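PDB 3NWG: microcompartments protein from Desulfitobacterium hafniense, which probably builds the shell of a bacterial microcompartment, as a tandem BMC-domain protein of the PduT type whose subunits probably form trimers resembling the usual hexameric tile. Local coordinates for the interface of chains A and B. Coordinates in Å, arbitrary orientation; residue numbers count along the deposited sequence, not the author numbering. Chains: chain A/B, Microcompartments protein.

Contact 1 and contact 2 are neighbouring stretches of one interface between chains A and B, their C-alpha centres about 11 Å apart. Both use helix 13-26 of chain A against strands 96-102 and 164-170 of chain B, and B:Ile99 belongs to both. At contact 1 the start of the helix meets a carboxylate; at contact 2 the following turns lie on aliphatic side chains. The helix thus comes from the first BMC repeat of one chain and the strands from the second repeat of the other, as expected if tandem BMC subunits close into a ring, probably a trimer.

Contact 1: the interface of chains A and B. Residues chain A 12-14; chain B 99, 101, 165-167.
The carboxylate of B:Glu101 meets the first turn of helix 13-26 of chain A, and the polar part of the contact centres on this group. OE2 of B:Glu101 accepts a hydrogen bond from the backbone N of A:Ile13 at 3.3 Å, bent to 150° at the hydrogen. The N-H comes in from above the carboxylate plane, 37° out of it. The other oxygen, OE1 of B:Glu101, takes a weak bond from the backbone N of A:Ala14, also at 3.3 Å. The pairing of two successive amides at the helix start with one acid of the neighbouring chain resembles an N-cap, though the A:Ala14 bond is weak. The amide dipoles at this helix end would probably favour the negative charge. B:Glu101 delivers the group on an extended chain, with CG opposite its own backbone N (chi1 180°), and its side chain runs at about a right angle to that of A:Ile13. On the chain B side, OD1 of B:Asp166 accepts, through its anti lone pair, a hydrogen bond from the backbone N of B:Lys167 at 2.9 Å, which ties the side chain back to its own strand.

Van der Waals contacts fill in around the acid. A:Ser12 lies beside OE1 of B:Glu101, and the hydroxyl OG of A:Ser12 is 3.5 Å from CG1 of B:Val165, with CB of B:Asp166 slightly farther away. CD1 of A:Ile13 sits 3.5 Å from OE2 of B:Glu101, flanking that oxygen with an aliphatic tip. CG2 of B:Ile99 lies against the flank of the methyl CB of A:Ala14, 4.0 Å away, where the apolar surface along the helix begins.

The site probably belongs to the junction between BMC domains of neighbouring subunits. By setting an acid of one chain at the helix start of the other, it may help to hold the two domains in register within the presumed ring.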
# COMPACT_ATOMS: atom_id res chain seq x y z
N SER A 12 -8.98 8.38 24.50
CA SER A 12 -9.01 6.97 24.14
C SER A 12 -9.48 6.74 22.73
O SER A 12 -10.39 7.42 22.26
CB SER A 12 -10.02 6.21 24.99
OG SER A 12 -9.66 6.25 26.33
N ILE A 13 -8.92 5.73 22.09
CA ILE A 13 -9.56 5.18 20.90
C ILE A 13 -11.01 4.76 21.23
O ILE A 13 -11.96 5.23 20.58
CB ILE A 13 -8.74 4.01 20.31
CG1 ILE A 13 -7.45 4.55 19.65
CG2 ILE A 13 -9.56 3.24 19.28
CD1 ILE A 13 -6.23 4.68 20.57
N ALA A 14 -11.17 3.93 22.26
CA ALA A 14 -12.50 3.41 22.63
C ALA A 14 -13.53 4.53 22.75
O ALA A 14 -14.54 4.54 22.02
CB ALA A 14 -12.42 2.59 23.91
N ILE B 99 -15.37 -2.51 22.74
CA ILE B 99 -13.96 -2.20 22.58
C ILE B 99 -13.31 -2.13 23.96
O ILE B 99 -13.81 -1.42 24.84
CB ILE B 99 -13.72 -0.85 21.87
CG1 ILE B 99 -14.56 -0.73 20.59
CG2 ILE B 99 -12.23 -0.66 21.58
CD1 ILE B 99 -14.62 0.71 19.97
N GLU B 101 -9.50 -1.30 25.77
CA GLU B 101 -8.24 -0.66 25.46
C GLU B 101 -7.40 -0.61 26.73
O GLU B 101 -7.84 -0.08 27.75
CB GLU B 101 -8.51 0.73 24.88
CG GLU B 101 -7.31 1.58 24.49
CD GLU B 101 -7.71 3.07 24.32
OE1 GLU B 101 -8.87 3.42 24.64
OE2 GLU B 101 -6.88 3.89 23.88
N VAL B 165 -7.19 1.33 30.08
CA VAL B 165 -7.38 2.69 29.57
C VAL B 165 -8.87 3.00 29.59
O VAL B 165 -9.30 3.96 30.22
CB VAL B 165 -6.79 2.89 28.13
CG1 VAL B 165 -7.07 4.32 27.60
CG2 VAL B 165 -5.27 2.54 28.09
N ASP B 166 -9.66 2.18 28.91
CA ASP B 166 -11.09 2.36 28.90
C ASP B 166 -11.78 1.31 28.03
O ASP B 166 -11.12 0.51 27.36
CB ASP B 166 -11.45 3.79 28.45
CG ASP B 166 -12.58 4.40 29.29
OD1 ASP B 166 -13.53 3.68 29.66
OD2 ASP B 166 -12.52 5.62 29.57
N LYS B 167 -13.11 1.32 28.07
CA LYS B 167 -13.96 0.44 27.26
C LYS B 167 -15.27 1.12 26.91
O LYS B 167 -15.69 2.07 27.56
CB LYS B 167 -14.26 -0.89 27.97
CG LYS B 167 -14.26 -0.86 29.49
CD LYS B 167 -15.40 -0.13 30.14
CE LYS B 167 -14.99 0.23 31.56
NZ LYS B 167 -15.97 1.14 32.19

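Contact 2: the interface of chains A and B. Residues chain A 17-18, 21, 24; chain B 99, 170, 173, 177.
Helix 13-26 of chain A packs one face, over successive turns, against strands 96-102 and 164-170 and the short helix 175-178 of chain B. That face carries A:Ile17, A:Glu18, A:Asp21 and A:Leu24, and it meets B:Ile99 and B:Ile170 on the strands and B:Leu177 in the short helix. The side chain of A:Ile17 enters the aliphatic group by its branch methyl CG2, which lies 3.7 Å from CD1 of B:Ile99; the two side chains meet at a slant. CG2 of A:Ile17 also reaches CD1 of B:Ile170 at 3.9 Å, here with the side chains at about a right angle, and touches CD2 of B:Leu177. The long branch of B:Ile170, with CG1 opposite its carbonyl carbon (chi1 -54°), carries CD1 on to the helix backbone, 3.8 Å from CA of A:Glu18.

A:Asp21 is received between B:Ile170 and B:Leu177. Its chi1 of -173° carries the carboxylate between these two side chains, and chi2 of 72° turns one oxygen to each. OD2 of A:Asp21 faces CG2 of B:Ile170 at 3.6 Å, and OD1 of A:Asp21 faces CD2 of B:Leu177 at 3.4 Å. The side chain of A:Asp21 runs past that of B:Ile170 in the opposite direction and crosses B:Leu177 at about a right angle, with CB of A:Asp21 3.7 Å from CD2 of B:Leu177. CA of B:Pro173 comes up to OD1 as well, so carbon atoms flank both oxygens. An alanine in place of A:Asp21 would keep CB against B:Leu177 but would probably leave a gap beside CG2 of B:Ile170 where the carboxylate had lain. Farther along the helix, CD1 of A:Leu24 meets CD1 of B:Leu177 at 4.2 Å, at the margin of the patch.

Within the fold, the patch joins a helix of the first BMC repeat of chain A to two strands of the second repeat of chain B and to the C-terminal segment that follows strand 164-170, so the end of one chain folds against its neighbour.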
# COMPACT_ATOMS: atom_id res chain seq x y z
N ILE A 17 -14.12 6.47 19.49
CA ILE A 17 -15.01 5.78 18.59
C ILE A 17 -16.48 5.95 19.03
O ILE A 17 -17.36 6.07 18.19
CB ILE A 17 -14.60 4.32 18.42
CG1 ILE A 17 -13.30 4.26 17.60
CG2 ILE A 17 -15.71 3.51 17.76
CD1 ILE A 17 -12.60 2.88 17.60
N GLU A 18 -16.71 5.97 20.34
CA GLU A 18 -18.05 6.16 20.88
C GLU A 18 -18.47 7.60 20.67
O GLU A 18 -19.64 7.88 20.37
CB GLU A 18 -18.10 5.82 22.37
CG GLU A 18 -19.50 5.80 22.97
CD GLU A 18 -19.50 5.63 24.50
OE1 GLU A 18 -18.75 6.35 25.20
OE2 GLU A 18 -20.26 4.78 25.02
N ASP A 21 -19.50 8.12 17.10
CA ASP A 21 -20.81 7.53 16.85
C ASP A 21 -21.91 8.49 17.26
O ASP A 21 -22.89 8.65 16.53
CB ASP A 21 -20.95 6.24 17.65
CG ASP A 21 -22.22 5.48 17.30
OD1 ASP A 21 -22.26 4.91 16.19
OD2 ASP A 21 -23.17 5.45 18.13
N LEU A 24 -21.95 11.62 14.71
CA LEU A 24 -22.58 11.32 13.44
C LEU A 24 -24.10 11.25 13.56
O LEU A 24 -24.82 11.54 12.59
CB LEU A 24 -22.06 10.00 12.89
CG LEU A 24 -20.59 10.03 12.52
CD1 LEU A 24 -20.13 8.64 12.18
CD2 LEU A 24 -20.33 11.01 11.35
N ILE B 99 -15.37 -2.51 22.74
CA ILE B 99 -13.96 -2.20 22.58
C ILE B 99 -13.31 -2.13 23.96
O ILE B 99 -13.81 -1.42 24.84
CB ILE B 99 -13.72 -0.85 21.87
CG1 ILE B 99 -14.56 -0.73 20.59
CG2 ILE B 99 -12.23 -0.66 21.58
CD1 ILE B 99 -14.62 0.71 19.97
N ILE B 170 -21.15 -0.07 22.22
CA ILE B 170 -21.96 0.72 21.33
C ILE B 170 -22.97 -0.24 20.74
O ILE B 170 -22.61 -1.04 19.89
CB ILE B 170 -21.09 1.37 20.22
CG1 ILE B 170 -19.93 2.15 20.85
CG2 ILE B 170 -21.93 2.25 19.27
CD1 ILE B 170 -18.85 2.59 19.85
N PRO B 173 -24.08 0.70 16.40
CA PRO B 173 -23.05 1.47 15.74
C PRO B 173 -23.55 2.06 14.43
O PRO B 173 -24.24 1.38 13.65
CB PRO B 173 -21.97 0.42 15.47
CG PRO B 173 -22.22 -0.64 16.46
CD PRO B 173 -23.68 -0.69 16.64
N LEU B 177 -19.05 3.16 11.23
CA LEU B 177 -18.30 2.35 12.19
C LEU B 177 -18.24 0.89 11.73
O LEU B 177 -17.34 0.15 12.12
CB LEU B 177 -18.89 2.48 13.59
CG LEU B 177 -18.45 3.64 14.49
CD1 LEU B 177 -18.69 5.02 13.86
CD2 LEU B 177 -19.14 3.53 15.84